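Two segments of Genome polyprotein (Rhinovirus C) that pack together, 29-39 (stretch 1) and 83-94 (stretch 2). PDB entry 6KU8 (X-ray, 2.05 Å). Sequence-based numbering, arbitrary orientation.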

ATOM      1  N   ASN A  29      -0.901   7.288  -1.557  1.00 19.01           N
ATOM      2  CA  ASN A  29       0.339   7.071  -0.825  1.00 16.94           C
ATOM      3  C   ASN A  29       1.148   5.997  -1.537  1.00 21.73           C
ATOM      4  O   ASN A  29       0.609   4.951  -1.905  1.00 19.03           O
ATOM      5  N   MET A  30       2.439   6.266  -1.723  1.00 18.64           N
ATOM      6  CA  MET A  30       3.384   5.325  -2.295  1.00 19.22           C
ATOM      7  C   MET A  30       4.349   4.874  -1.206  1.00 19.40           C
ATOM      8  O   MET A  30       4.929   5.709  -0.497  1.00 20.00           O
ATOM      9  N   LEU A  31       4.518   3.563  -1.068  1.00 18.79           N
ATOM     10  CA  LEU A  31       5.354   2.983  -0.019  1.00 19.41           C
ATOM     11  C   LEU A  31       6.614   2.396  -0.653  1.00 21.18           C
ATOM     12  O   LEU A  31       6.551   1.383  -1.353  1.00 20.71           O
ATOM     13  N   GLY A  32       7.763   3.017  -0.393  1.00 22.96           N
ATOM     14  CA  GLY A  32       9.018   2.412  -0.803  1.00 22.67           C
ATOM     15  C   GLY A  32       9.317   1.177   0.028  1.00 22.39           C
ATOM     16  O   GLY A  32       9.061   1.134   1.236  1.00 21.76           O
ATOM     17  N   ILE A  33       9.858   0.151  -0.631  1.00 20.51           N
ATOM     18  CA  ILE A  33      10.118  -1.143  -0.004  1.00 18.27           C
ATOM     19  C   ILE A  33      11.615  -1.377   0.178  1.00 23.90           C
ATOM     20  O   ILE A  33      12.071  -1.777   1.256  1.00 21.86           O
ATOM     21  N   HIS A  34      12.394  -1.146  -0.875  1.00 19.78           N
ATOM     22  CA  HIS A  34      13.834  -1.398  -0.888  1.00 21.43           C
ATOM     23  C   HIS A  34      14.372  -0.902  -2.213  1.00 24.98           C
ATOM     24  O   HIS A  34      13.640  -0.868  -3.210  1.00 23.60           O
ATOM     25  N   ASP A  35      15.656  -0.526  -2.212  1.00 27.93           N
ATOM     26  CA  ASP A  35      16.353  -0.067  -3.414  1.00 24.35           C
ATOM     27  C   ASP A  35      15.478   0.972  -4.120  1.00 23.61           C
ATOM     28  O   ASP A  35      15.083   1.968  -3.496  1.00 22.34           O
ATOM     29  N   ASN A  36      15.166   0.805  -5.400  1.00 20.28           N
ATOM     30  CA  ASN A  36      14.315   1.739  -6.127  1.00 23.07           C
ATOM     31  C   ASN A  36      12.920   1.173  -6.358  1.00 19.45           C
ATOM     32  O   ASN A  36      12.239   1.588  -7.296  1.00 23.62           O
ATOM     33  N   CYS A  37      12.487   0.218  -5.531  1.00 22.17           N
ATOM     34  CA  CYS A  37      11.227  -0.489  -5.738  1.00 22.01           C
ATOM     35  C   CYS A  37      10.185  -0.007  -4.733  1.00 21.38           C
ATOM     36  O   CYS A  37      10.404  -0.098  -3.520  1.00 21.01           O
ATOM     37  N   ALA A  38       9.055   0.479  -5.241  1.00 18.21           N
ATOM     38  CA  ALA A  38       7.947   0.954  -4.422  1.00 20.25           C
ATOM     39  C   ALA A  38       6.676   0.189  -4.761  1.00 21.90           C
ATOM     40  O   ALA A  38       6.570  -0.490  -5.784  1.00 23.05           O
ATOM     41  N   VAL A  39       5.694   0.331  -3.888  1.00 18.13           N
ATOM     42  CA  VAL A  39       4.391  -0.283  -4.059  1.00 16.08           C
ATOM     43  C   VAL A  39       3.347   0.823  -4.175  1.00 23.51           C
ATOM     44  O   VAL A  39       3.437   1.857  -3.503  1.00 21.06           O
ATOM     45  N   ASN A  83      18.109   7.943  -7.940  1.00 25.85           N
ATOM     46  CA  ASN A  83      19.341   7.611  -7.232  1.00 25.88           C
ATOM     47  C   ASN A  83      19.067   7.143  -5.813  1.00 28.89           C
ATOM     48  O   ASN A  83      19.799   6.303  -5.288  1.00 26.66           O
ATOM     49  N   GLU A  84      18.021   7.671  -5.184  1.00 28.77           N
ATOM     50  CA  GLU A  84      17.732   7.317  -3.805  1.00 33.17           C
ATOM     51  C   GLU A  84      17.420   5.833  -3.665  1.00 28.04           C
ATOM     52  O   GLU A  84      16.799   5.220  -4.538  1.00 26.42           O
ATOM     53  N   LYS A  85      17.849   5.265  -2.544  1.00 26.89           N
ATOM     54  CA  LYS A  85      17.502   3.915  -2.134  1.00 29.70           C
ATOM     55  C   LYS A  85      16.550   3.983  -0.949  1.00 28.68           C
ATOM     56  O   LYS A  85      16.850   4.620   0.068  1.00 26.58           O
ATOM     57  N   PHE A  86      15.411   3.321  -1.078  1.00 26.27           N
ATOM     58  CA  PHE A  86      14.512   3.209   0.054  1.00 26.90           C
ATOM     59  C   PHE A  86      15.196   2.441   1.182  1.00 23.21           C
ATOM     60  O   PHE A  86      16.009   1.542   0.946  1.00 23.26           O
ATOM     61  N   ARG A  87      14.889   2.825   2.412  1.00 21.79           N
ATOM     62  CA  ARG A  87      15.202   1.975   3.550  1.00 24.60           C
ATOM     63  C   ARG A  87      14.558   0.610   3.353  1.00 24.18           C
ATOM     64  O   ARG A  87      13.355   0.509   3.093  1.00 23.70           O
ATOM     65  N   ASP A  88      15.368  -0.440   3.445  1.00 21.30           N
ATOM     66  CA  ASP A  88      14.875  -1.788   3.183  1.00 24.42           C
ATOM     67  C   ASP A  88      13.995  -2.238   4.340  1.00 23.29           C
ATOM     68  O   ASP A  88      14.499  -2.592   5.403  1.00 24.37           O
ATOM     69  N   ILE A  89      12.679  -2.269   4.135  1.00 22.60           N
ATOM     70  CA  ILE A  89      11.755  -2.636   5.208  1.00 21.68           C
ATOM     71  C   ILE A  89      11.251  -4.071   5.068  1.00 21.74           C
ATOM     72  O   ILE A  89      10.322  -4.473   5.780  1.00 22.38           O
ATOM     73  N   ARG A  90      11.868  -4.867   4.192  1.00 19.07           N
ATOM     74  CA  ARG A  90      11.348  -6.202   3.897  1.00 21.90           C
ATOM     75  C   ARG A  90      11.303  -7.099   5.131  1.00 21.41           C
ATOM     76  O   ARG A  90      10.450  -7.987   5.219  1.00 22.14           O
ATOM     77  N   ARG A  91      12.198  -6.885   6.097  1.00 23.29           N
ATOM     78  CA  ARG A  91      12.235  -7.758   7.269  1.00 28.36           C
ATOM     79  C   ARG A  91      11.007  -7.589   8.169  1.00 27.24           C
ATOM     80  O   ARG A  91      10.761  -8.443   9.035  1.00 23.49           O
ATOM     81  N   PHE A  92      10.239  -6.511   7.993  1.00 21.68           N
ATOM     82  CA  PHE A  92       9.012  -6.278   8.752  1.00 23.22           C
ATOM     83  C   PHE A  92       7.770  -6.721   8.001  1.00 19.24           C
ATOM     84  O   PHE A  92       6.668  -6.669   8.561  1.00 20.02           O
ATOM     85  N   ILE A  93       7.910  -7.157   6.749  1.00 18.78           N
ATOM     86  CA  ILE A  93       6.808  -7.591   5.928  1.00 22.00           C
ATOM     87  C   ILE A  93       6.559  -9.073   6.192  1.00 23.65           C
ATOM     88  O   ILE A  93       7.518  -9.869   6.079  1.00 25.66           O
ATOM     89  N   PRO A  94       5.351  -9.495   6.548  1.00 24.40           N
ATOM     90  CA  PRO A  94       5.126 -10.897   6.918  1.00 21.62           C
ATOM     91  C   PRO A  94       5.389 -11.824   5.747  1.00 24.48           C
ATOM     92  O   PRO A  94       5.323 -11.424   4.582  1.00 20.65           O
TER

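The contact rests on one aromatic ring, one flat polar stack and two backbone hydrogen bonds, and together the two stretches bury 647 Å². Stretch 1 is a hairpin: strand 29-34 turns through a type II' beta turn from His34 to Cys37 into strand 37-39. Stretch 2 crosses it as an irregular segment that includes a short 3-10 stretch before its last two residues.

The backbone sets the frame. Phe86 N donates to Asp35 O at 2.8 Å and Ile89 N donates to Ile33 O at 3.0 Å, both nearly straight. Each acceptor also receives a CA-H contact from the residue before its donor: Lys85 CA lies 3.4 Å from Asp35 O, and Asp88 CA lies 3.4 Å from Ile33 O. A water extends this pairing, accepting from Asp35 N at 2.9 Å and donating to Phe86 O at 2.6 Å.

Among the apolar contacts Phe86 dominates. Its CA-to-CB bond points toward the hairpin, and chi1 in m with chi2 at -58° lays the ring against Gly32, whose CA sits 3.5 Å from the centroid of the Phe86 ring, 9° off the normal. The rule here is explicit: a CB on Gly32 would stand 2.3 Å from Phe86 CD1, so the missing side chain is what lets the ring come so close. Met30 (t, t, p) brings CE to 3.8 Å from Phe86 CZ although its CA-to-CB bond points sideways, and Ala38 CB lies 4.0 Å from Phe86 CE2. Backbone completes the surroundings, with Cys37 O 3.4 Å from Phe86 CD2.

A second apolar cluster is aliphatic. Ile33 (m, m) points away at CB, yet its CD1 lies 4.1 Å from Ile89 CD1 and 4.1 Å from Ile93 CD1. Ile89 (p, t) starts sideways and reaches in with its end, so that its CD1 also meets Leu31 CD1 at 4.0 Å. Ile93 (m, t) points toward the hairpin. Ile33 CG2 further touches the aliphatic part of Arg90, 3.8 Å from Arg90 CG.

The polar side chains are tied within their own stretches as well as stacked across the contact. Asp88 (t) holds Arg90 (m, t, m) with a salt bridge from Arg90 NH2 to Asp88 OD2 at 2.8 Å, while Asp88 OD1 accepts from Arg90 NE at 2.9 Å and from Arg90 N at 3.0 Å. Within stretch 1, His34 (p) donates from ND1 to Asp35 OD2 at 2.6 Å, which helps fix its ring. The guanidinium of Arg90 lies flat on that ring, centres 3.6 Å apart and planes at 6°. Asp35 (m) leaves its OD2 4.0 Å from Arg90 NH2, well out of the guanidinium plane, so only the charges interact directly. A second water joins them: it donates to Asp35 OD2 at 3.0 Å and accepts a weak bond from Arg90 NH2 at 3.4 Å.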

ATOM      1  CB  ASN A  29       0.091   6.654   0.624  1.00 13.88           C
ATOM      2  CG  ASN A  29       1.379   6.461   1.387  1.00 17.47           C
ATOM      3  OD1 ASN A  29       2.180   7.379   1.509  1.00 22.53           O
ATOM      4  ND2 ASN A  29       1.588   5.259   1.905  1.00 18.18           N
ATOM      5  CB  MET A  30       4.152   5.957  -3.460  1.00 17.37           C
ATOM      6  CG  MET A  30       5.119   4.981  -4.178  1.00 19.83           C
ATOM      7  SD  MET A  30       6.317   5.835  -5.257  1.00 24.08           S
ATOM      8  CE  MET A  30       7.587   6.254  -4.053  1.00 18.04           C
ATOM      9  CB  LEU A  31       4.593   1.909   0.755  1.00 18.58           C
ATOM     10  CG  LEU A  31       5.469   1.027   1.651  1.00 22.70           C
ATOM     11  CD1 LEU A  31       6.066   1.854   2.779  1.00 18.73           C
ATOM     12  CD2 LEU A  31       4.647  -0.139   2.199  1.00 20.66           C
ATOM     13  CB  ILE A  33       9.479  -2.294  -0.816  1.00 17.82           C
ATOM     14  CG1 ILE A  33       7.974  -2.075  -1.050  1.00 19.43           C
ATOM     15  CG2 ILE A  33       9.747  -3.645  -0.137  1.00 20.25           C
ATOM     16  CD1 ILE A  33       7.122  -2.270   0.153  1.00 19.81           C
ATOM     17  CB  HIS A  34      14.158  -2.890  -0.721  1.00 22.75           C
ATOM     18  CG  HIS A  34      13.841  -3.710  -1.938  1.00 23.25           C
ATOM     19  ND1 HIS A  34      14.792  -4.052  -2.878  1.00 25.36           N
ATOM     20  CD2 HIS A  34      12.672  -4.235  -2.380  1.00 21.17           C
ATOM     21  CE1 HIS A  34      14.227  -4.765  -3.836  1.00 23.12           C
ATOM     22  NE2 HIS A  34      12.938  -4.886  -3.560  1.00 23.78           N
ATOM     23  CB  ASP A  35      16.732  -1.287  -4.224  1.00 24.97           C
ATOM     24  CG  ASP A  35      17.701  -2.180  -3.481  1.00 28.13           C
ATOM     25  OD1 ASP A  35      18.891  -1.814  -3.439  1.00 28.08           O
ATOM     26  OD2 ASP A  35      17.275  -3.218  -2.919  1.00 25.76           O
ATOM     27  CB  ASN A  36      14.972   2.108  -7.457  1.00 22.01           C
ATOM     28  CG  ASN A  36      15.196   0.897  -8.346  1.00 26.06           C
ATOM     29  OD1 ASN A  36      15.445  -0.207  -7.863  1.00 27.70           O
ATOM     30  ND2 ASN A  36      15.074   1.092  -9.658  1.00 23.66           N
ATOM     31  CB  CYS A  37      11.419  -1.999  -5.607  1.00 26.20           C
ATOM     32  SG  CYS A  37       9.879  -2.934  -5.805  1.00 26.77           S
ATOM     33  CB  ALA A  38       7.693   2.459  -4.598  1.00 18.18           C
ATOM     34  CB  VAL A  39       4.129  -1.247  -2.884  1.00 23.57           C
ATOM     35  CG1 VAL A  39       2.932  -0.864  -2.056  1.00 28.64           C
ATOM     36  CG2 VAL A  39       4.105  -2.675  -3.362  1.00 27.55           C
ATOM     37  CB  ASN A  83      20.279   8.827  -7.190  1.00 24.40           C
ATOM     38  CG  ASN A  83      21.620   8.511  -6.546  1.00 29.71           C
ATOM     39  OD1 ASN A  83      22.325   7.604  -6.973  1.00 29.29           O
ATOM     40  ND2 ASN A  83      21.984   9.274  -5.527  1.00 30.59           N
ATOM     41  CB  GLU A  84      16.557   8.137  -3.269  1.00 35.65           C
ATOM     42  CG  GLU A  84      16.160   7.699  -1.866  1.00 34.62           C
ATOM     43  CD  GLU A  84      14.862   8.306  -1.395  1.00 36.01           C
ATOM     44  OE1 GLU A  84      14.450   7.984  -0.254  1.00 36.39           O
ATOM     45  OE2 GLU A  84      14.252   9.092  -2.165  1.00 36.41           O
ATOM     46  CB  LYS A  85      18.745   3.114  -1.742  1.00 27.42           C
ATOM     47  CG  LYS A  85      19.856   3.113  -2.784  1.00 36.14           C
ATOM     48  CD  LYS A  85      19.738   1.923  -3.732  1.00 45.27           C
ATOM     49  CE  LYS A  85      20.939   1.828  -4.664  1.00 52.89           C
ATOM     50  NZ  LYS A  85      21.056   3.040  -5.537  1.00 54.66           N
ATOM     51  CB  PHE A  86      13.214   2.516  -0.377  1.00 21.25           C
ATOM     52  CG  PHE A  86      12.441   3.279  -1.441  1.00 24.53           C
ATOM     53  CD1 PHE A  86      12.018   4.583  -1.214  1.00 21.82           C
ATOM     54  CD2 PHE A  86      12.147   2.689  -2.661  1.00 20.54           C
ATOM     55  CE1 PHE A  86      11.312   5.295  -2.188  1.00 24.38           C
ATOM     56  CE2 PHE A  86      11.446   3.385  -3.642  1.00 21.73           C
ATOM     57  CZ  PHE A  86      11.026   4.692  -3.409  1.00 20.72           C
ATOM     58  CB  ARG A  87      14.700   2.634   4.829  1.00 28.62           C
ATOM     59  CG  ARG A  87      14.871   1.817   6.087  1.00 35.48           C
ATOM     60  CD  ARG A  87      14.307   2.610   7.243  1.00 40.17           C
ATOM     61  NE  ARG A  87      13.718   1.766   8.281  1.00 54.95           N
ATOM     62  CZ  ARG A  87      12.632   2.094   8.980  1.00 53.60           C
ATOM     63  NH1 ARG A  87      12.180   1.270   9.915  1.00 47.71           N
ATOM     64  NH2 ARG A  87      11.987   3.239   8.733  1.00 41.36           N
ATOM     65  CB  ASP A  88      16.037  -2.757   2.988  1.00 28.25           C
ATOM     66  CG  ASP A  88      15.571  -4.143   2.603  1.00 25.75           C
ATOM     67  OD1 ASP A  88      14.341  -4.377   2.540  1.00 24.19           O
ATOM     68  OD2 ASP A  88      16.436  -5.011   2.371  1.00 28.65           O
ATOM     69  CB  ILE A  89      10.593  -1.638   5.272  1.00 23.45           C
ATOM     70  CG1 ILE A  89       9.918  -1.574   3.891  1.00 20.39           C
ATOM     71  CG2 ILE A  89      11.130  -0.284   5.692  1.00 22.28           C
ATOM     72  CD1 ILE A  89       8.458  -1.139   3.885  1.00 27.42           C
ATOM     73  CB  ARG A  90      12.188  -6.855   2.799  1.00 21.04           C
ATOM     74  CG  ARG A  90      11.829  -6.381   1.393  1.00 21.14           C
ATOM     75  CD  ARG A  90      12.779  -6.968   0.346  1.00 22.22           C
ATOM     76  NE  ARG A  90      14.136  -6.430   0.474  1.00 23.10           N
ATOM     77  CZ  ARG A  90      15.091  -6.609  -0.432  1.00 22.44           C
ATOM     78  NH1 ARG A  90      14.831  -7.307  -1.533  1.00 24.60           N
ATOM     79  NH2 ARG A  90      16.294  -6.090  -0.247  1.00 23.34           N
ATOM     80  CB  ARG A  91      13.530  -7.502   8.056  1.00 27.89           C
ATOM     81  CG  ARG A  91      13.338  -6.736   9.347  1.00 33.93           C
ATOM     82  CD  ARG A  91      14.669  -6.231   9.941  1.00 42.84           C
ATOM     83  NE  ARG A  91      14.983  -4.880   9.484  1.00 47.71           N
ATOM     84  CZ  ARG A  91      16.105  -4.228   9.768  1.00 52.48           C
ATOM     85  NH1 ARG A  91      17.039  -4.802  10.514  1.00 68.04           N
ATOM     86  NH2 ARG A  91      16.299  -3.001   9.297  1.00 51.78           N
ATOM     87  CB  PHE A  92       8.878  -4.791   9.113  1.00 19.82           C
ATOM     88  CG  PHE A  92      10.125  -4.191   9.691  1.00 22.20           C
ATOM     89  CD1 PHE A  92      10.646  -4.655  10.886  1.00 25.96           C
ATOM     90  CD2 PHE A  92      10.769  -3.147   9.040  1.00 23.50           C
ATOM     91  CE1 PHE A  92      11.794  -4.092  11.423  1.00 28.92           C
ATOM     92  CE2 PHE A  92      11.908  -2.579   9.565  1.00 26.37           C
ATOM     93  CZ  PHE A  92      12.426  -3.047  10.758  1.00 29.07           C
ATOM     94  CB  ILE A  93       7.076  -7.329   4.438  1.00 22.50           C
ATOM     95  CG1 ILE A  93       7.266  -5.821   4.204  1.00 20.87           C
ATOM     96  CG2 ILE A  93       5.963  -7.877   3.561  1.00 20.19           C
ATOM     97  CD1 ILE A  93       7.411  -5.427   2.733  1.00 21.60           C
ATOM     98  CB  PRO A  94       3.644 -10.937   7.311  1.00 22.51           C
ATOM     99  CG  PRO A  94       3.289  -9.505   7.625  1.00 25.14           C
ATOM    100  CD  PRO A  94       4.111  -8.700   6.648  1.00 22.91           C
TER
HETATM  101  O   HOH W   1      17.020  -0.743   0.287  1.00 23.78           O
HETATM  102  O   HOH W   2      19.247  -4.944  -1.521  1.00 35.31           O